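Local coordinates for 3-methylaspartate ammonia-lyase (PDB 1KKO), which catalyses the reversible anti elimination of ammonia from L-threo-3-methylaspartate to give mesaconate, with magnesium as cofactor, at the interface of chains A and B. Residues are numbered along the deposited sequence; one frame, centred on the assembly and turned at random. Chains: chain A/B, 3-methylaspartate ammonia-lyase.

Contact 1: the interface of chains A and B. Residues chain A 11-13, 52, 54, 68, 365; chain B 396, 400, 404.
Helix 392-409 of chain B lies against strands 3-13, 47-59 and 64-69 of chain A and the first turn of its helix 365-378, in the dimer interface of this enolase-superfamily TIM-barrel enzyme. B:Asn396, B:Asn400 and B:Arg404, each four residues after the last, present one face of the helix to chain A. The side-chain amide of B:Asn400 reads the backbone of A:Tyr12 twice. B:Asn400 OD1 accepts from A:Tyr12 N at 3.1 Å, in the carbonyl plane and on a lone pair. B:Asn400 ND2 donates to A:Tyr12 O at 2.9 Å, but from above that carbonyl's plane, 38° out of it. Held at both ends, the amide has its flip fixed, and ND2 also lies beside A:Cys52 SG.

The B:Arg404 chain packs CG against A:Ser54 CB and then bends at chi3 (-66°), placing the guanidinium between A:Ser54 and A:Glu365. B:Arg404 NH1 donates to A:Ser54 OG at 2.9 Å, with the acceptor 4° out of the guanidinium plane. A:Ser54 OG in turn donates to A:Asp68 OD1 at 2.7 Å, a second-shell bond that orients the hydroxyl. B:Arg404 NH2 forms a salt bridge with A:Glu365 OE2 at 2.9 Å, meeting the carboxylate oxygen nearly end-on, though that oxygen is tilted from the guanidinium plane. B:Asn400 O lies over the centre of one guanidinium face.

Water 1 joins the two chains: it is 2.7 Å from A:Asp68 OD2, and it also bonds A:Glu365 OE1, B:Asn400 ND2 and B:Arg404 NH1. B:Asn396 OD1 meets this water too, yet as modelled it sits 3.1 Å from A:Glu365 OE1. Two such oxygens would normally both accept, which makes the modelled amide orientation of B:Asn396 doubtful.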
loop_
_atom_site.group_PDB
_atom_site.type_symbol
_atom_site.label_atom_id
_atom_site.label_comp_id
_atom_site.label_asym_id
_atom_site.label_seq_id
_atom_site.Cartn_x
_atom_site.Cartn_y
_atom_site.Cartn_z
ATOM N N GLY A 11 -10.798 -8.322 -7.314
ATOM C CA GLY A 11 -9.538 -8.173 -6.610
ATOM C C GLY A 11 -9.754 -8.020 -5.128
ATOM O O GLY A 11 -10.868 -8.114 -4.605
ATOM N N TYR A 12 -8.641 -7.844 -4.444
ATOM C CA TYR A 12 -8.661 -7.581 -3.020
ATOM C C TYR A 12 -8.392 -6.111 -2.769
ATOM O O TYR A 12 -7.510 -5.520 -3.385
ATOM C CB TYR A 12 -7.600 -8.427 -2.298
ATOM C CG TYR A 12 -7.949 -9.901 -2.219
ATOM C CD1 TYR A 12 -8.984 -10.337 -1.426
ATOM C CD2 TYR A 12 -7.249 -10.839 -2.947
ATOM C CE1 TYR A 12 -9.306 -11.665 -1.352
ATOM C CE2 TYR A 12 -7.562 -12.179 -2.877
ATOM C CZ TYR A 12 -8.593 -12.577 -2.078
ATOM O OH TYR A 12 -8.917 -13.908 -2.001
ATOM N N SER A 13 -9.180 -5.519 -1.877
ATOM C CA SER A 13 -8.930 -4.165 -1.405
ATOM C C SER A 13 -7.926 -4.228 -0.247
ATOM O O SER A 13 -7.472 -5.308 0.145
ATOM C CB SER A 13 -10.220 -3.476 -1.008
ATOM O OG SER A 13 -10.881 -4.179 0.014
ATOM N N CYS A 52 -12.595 -5.757 -4.075
ATOM C CA CYS A 52 -12.890 -4.681 -4.995
ATOM C C CYS A 52 -13.165 -5.270 -6.368
ATOM O O CYS A 52 -12.969 -6.454 -6.610
ATOM C CB CYS A 52 -11.724 -3.692 -5.062
ATOM S SG CYS A 52 -10.176 -4.441 -5.632
ATOM N N SER A 54 -12.020 -4.036 -10.198
ATOM C CA SER A 54 -11.343 -3.078 -11.042
ATOM C C SER A 54 -12.111 -2.911 -12.340
ATOM O O SER A 54 -12.551 -3.881 -12.941
ATOM C CB SER A 54 -9.924 -3.528 -11.379
ATOM O OG SER A 54 -9.052 -3.492 -10.262
ATOM N N ASP A 68 -11.492 1.707 -9.376
ATOM C CA ASP A 68 -11.820 0.567 -8.530
ATOM C C ASP A 68 -13.094 0.770 -7.736
ATOM O O ASP A 68 -13.245 1.750 -7.006
ATOM C CB ASP A 68 -10.696 0.294 -7.531
ATOM C CG ASP A 68 -9.551 -0.494 -8.111
ATOM O OD1 ASP A 68 -9.741 -1.183 -9.122
ATOM O OD2 ASP A 68 -8.432 -0.478 -7.583
ATOM N N GLU A 365 -5.291 1.244 -4.177
ATOM C CA GLU A 365 -4.276 2.162 -4.649
ATOM C C GLU A 365 -4.831 3.055 -5.751
ATOM O O GLU A 365 -4.499 4.234 -5.824
ATOM C CB GLU A 365 -3.003 1.415 -5.069
ATOM C CG GLU A 365 -2.867 0.958 -6.520
ATOM C CD GLU A 365 -3.750 -0.201 -6.950
ATOM O OE1 GLU A 365 -4.745 -0.530 -6.273
ATOM O OE2 GLU A 365 -3.443 -0.771 -8.019
ATOM N N ASN B 396 -3.060 -5.931 -2.641
ATOM C CA ASN B 396 -3.915 -5.132 -3.502
ATOM C C ASN B 396 -3.137 -4.659 -4.745
ATOM O O ASN B 396 -3.607 -4.790 -5.880
ATOM C CB ASN B 396 -4.431 -3.970 -2.653
ATOM C CG ASN B 396 -5.349 -3.031 -3.369
ATOM O OD1 ASN B 396 -5.464 -3.000 -4.613
ATOM N ND2 ASN B 396 -6.018 -2.225 -2.559
ATOM N N ASN B 400 -3.919 -7.322 -7.882
ATOM C CA ASN B 400 -4.897 -6.683 -8.762
ATOM C C ASN B 400 -4.272 -6.215 -10.075
ATOM O O ASN B 400 -4.908 -6.314 -11.123
ATOM C CB ASN B 400 -5.632 -5.535 -8.089
ATOM C CG ASN B 400 -6.416 -5.972 -6.879
ATOM O OD1 ASN B 400 -6.505 -7.157 -6.541
ATOM N ND2 ASN B 400 -7.014 -5.005 -6.228
ATOM N N ARG B 404 -5.685 -7.553 -13.562
ATOM C CA ARG B 404 -6.079 -6.567 -14.572
ATOM C C ARG B 404 -5.327 -6.814 -15.861
ATOM O O ARG B 404 -5.887 -6.727 -16.945
ATOM C CB ARG B 404 -5.764 -5.142 -14.108
ATOM C CG ARG B 404 -6.780 -4.523 -13.180
ATOM C CD ARG B 404 -6.545 -3.037 -12.987
ATOM N NE ARG B 404 -5.299 -2.729 -12.292
ATOM C CZ ARG B 404 -5.162 -2.659 -10.979
ATOM N NH1 ARG B 404 -6.186 -2.934 -10.183
ATOM N NH2 ARG B 404 -3.990 -2.331 -10.458
HETATM O O HOH W 1 -6.468 -2.288 -7.422
#

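Contact 2: the interface of chains A and B. Residues chain A 183, 186-187, 391-392; chain B 15-16, 32.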
loop_
_atom_site.group_PDB
_atom_site.type_symbol
_atom_site.label_atom_id
_atom_site.label_comp_id
_atom_site.label_asym_id
_atom_site.label_seq_id
_atom_site.Cartn_x
_atom_site.Cartn_y
_atom_site.Cartn_z
ATOM N N LYS A 183 6.140 6.332 13.285
ATOM C CA LYS A 183 6.240 6.286 11.832
ATOM C C LYS A 183 5.840 7.616 11.222
ATOM O O LYS A 183 6.510 8.148 10.345
ATOM C CB LYS A 183 5.308 5.218 11.263
ATOM C CG LYS A 183 5.698 3.785 11.500
ATOM C CD LYS A 183 4.714 2.920 10.727
ATOM C CE LYS A 183 4.993 1.435 10.788
ATOM N NZ LYS A 183 3.888 0.724 10.065
ATOM N N LEU A 186 8.399 10.322 11.853
ATOM C CA LEU A 186 9.548 10.097 10.974
ATOM C C LEU A 186 9.268 10.565 9.559
ATOM O O LEU A 186 10.178 11.000 8.864
ATOM C CB LEU A 186 9.961 8.625 10.934
ATOM C CG LEU A 186 10.692 8.103 12.168
ATOM C CD1 LEU A 186 10.930 6.612 12.096
ATOM C CD2 LEU A 186 12.008 8.849 12.335
ATOM N N LYS A 187 8.016 10.435 9.120
ATOM C CA LYS A 187 7.632 10.814 7.758
ATOM C C LYS A 187 6.917 12.170 7.660
ATOM O O LYS A 187 6.292 12.474 6.646
ATOM C CB LYS A 187 6.844 9.677 7.105
ATOM C CG LYS A 187 7.758 8.477 6.858
ATOM C CD LYS A 187 7.102 7.308 6.177
ATOM C CE LYS A 187 8.130 6.259 5.783
ATOM N NZ LYS A 187 7.496 5.004 5.247
ATOM N N PHE A 391 -0.117 2.282 7.099
ATOM C CA PHE A 391 0.228 3.702 6.997
ATOM C C PHE A 391 1.298 4.003 5.939
ATOM O O PHE A 391 1.113 4.874 5.086
ATOM C CB PHE A 391 0.621 4.331 8.346
ATOM C CG PHE A 391 1.377 5.610 8.178
ATOM C CD1 PHE A 391 2.751 5.635 8.340
ATOM C CD2 PHE A 391 0.740 6.775 7.760
ATOM C CE1 PHE A 391 3.459 6.773 8.116
ATOM C CE2 PHE A 391 1.475 7.918 7.537
ATOM C CZ PHE A 391 2.828 7.905 7.719
ATOM N N ASP A 392 2.411 3.289 5.977
ATOM C CA ASP A 392 3.516 3.601 5.072
ATOM C C ASP A 392 3.088 3.530 3.622
ATOM O O ASP A 392 3.445 4.386 2.798
ATOM C CB ASP A 392 4.673 2.631 5.294
ATOM C CG ASP A 392 5.173 2.641 6.686
ATOM O OD1 ASP A 392 5.709 3.695 7.112
ATOM O OD2 ASP A 392 5.054 1.625 7.418
ATOM N N PHE B 15 8.597 1.732 3.386
ATOM C CA PHE B 15 9.103 1.334 4.682
ATOM C C PHE B 15 10.188 2.293 5.165
ATOM O O PHE B 15 9.982 3.516 5.105
ATOM C CB PHE B 15 9.458 -0.166 4.754
ATOM C CG PHE B 15 9.314 -0.718 6.141
ATOM C CD1 PHE B 15 8.086 -0.658 6.777
ATOM C CD2 PHE B 15 10.392 -1.237 6.828
ATOM C CE1 PHE B 15 7.942 -1.090 8.067
ATOM C CE2 PHE B 15 10.236 -1.685 8.123
ATOM C CZ PHE B 15 9.019 -1.611 8.728
ATOM N N TYR B 16 11.297 1.739 5.664
ATOM C CA TYR B 16 12.370 2.469 6.333
ATOM C C TYR B 16 13.709 1.903 5.883
ATOM O O TYR B 16 13.793 0.758 5.454
ATOM C CB TYR B 16 12.226 2.345 7.886
ATOM C CG TYR B 16 10.924 2.973 8.274
ATOM C CD1 TYR B 16 9.738 2.273 8.137
ATOM C CD2 TYR B 16 10.855 4.305 8.630
ATOM C CE1 TYR B 16 8.518 2.873 8.372
ATOM C CE2 TYR B 16 9.646 4.921 8.855
ATOM C CZ TYR B 16 8.476 4.195 8.719
ATOM O OH TYR B 16 7.266 4.810 8.915
ATOM N N PHE B 32 9.143 2.601 17.869
ATOM C CA PHE B 32 9.551 2.226 16.512
ATOM C C PHE B 32 10.966 2.693 16.195
ATOM O O PHE B 32 11.568 2.253 15.216
ATOM C CB PHE B 32 8.572 2.836 15.500
ATOM C CG PHE B 32 8.646 2.229 14.113
ATOM C CD1 PHE B 32 8.198 0.943 13.871
ATOM C CD2 PHE B 32 9.134 2.961 13.057
ATOM C CE1 PHE B 32 8.248 0.408 12.603
ATOM C CE2 PHE B 32 9.194 2.415 11.796
ATOM C CZ PHE B 32 8.755 1.142 11.571
#
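B:Tyr16 has an aromatic ring over one face and a lysine chain beyond its rim on the opposite side: the CE2 edge of B:Phe32 stands 3.5 Å above the centre of its ring, while A:Lys187 CE lies on the other side of the ring plane, just outside the CZ/CE2 edge and 3.6 Å from B:Tyr16 CZ. The edge of B:Tyr16 in turn points CD1 at the centre of one face of B:Phe15, giving an edge-to-face aromatic cluster within chain B. A:Lys183 covers a face of B:Phe32, its CG 3.9 Å from the ring centroid in a CH-pi contact offset toward the rim. A:Leu186 CD1 touches the CE2 edge of B:Tyr16 from the side on which B:Phe32 lies.

At the end of the tyrosine, the phenol OH of B:Tyr16 donates to A:Asp392 OD1 at 2.6 Å, on the syn lone pair, with ring and carboxylate planes 80° apart. The same oxygen accepts from A:Lys187 NZ, which comes from above the carboxylate plane. Extended beyond CG, the A:Lys187 chain carries NZ on to B:Phe15 O as well, at 2.9 Å. A:Lys183 NZ pairs with the other carboxylate oxygen, A:Asp392 OD2, at 3.0 Å. Two lysines and the start of helix 392-410 probably favour a charged A:Asp392.

The patch inserts an aromatic residue from strand 16-18 of one subunit between helix 179-186 and the C-terminal helix of the other, so it helps hold the homodimer together.

About 24 Å separates the centres of contact 1 and contact 2, and both use the C-terminal helix. Contact 2 takes its first residue from chain A, whereas contact 1 takes later turns of the chain B copy. The two-fold axis repeats each patch with the chains exchanged, so each subunit's C-terminal helix contributes to both kinds of patch. The N-terminal segment is likewise used twice, through strand 3-13 in contact 1 and residues 15-16 in contact 2. Their centres lie about 18 and 22 Å from the proton acceptor A:Lys331, which suggests a role in assembly rather than direct catalysis.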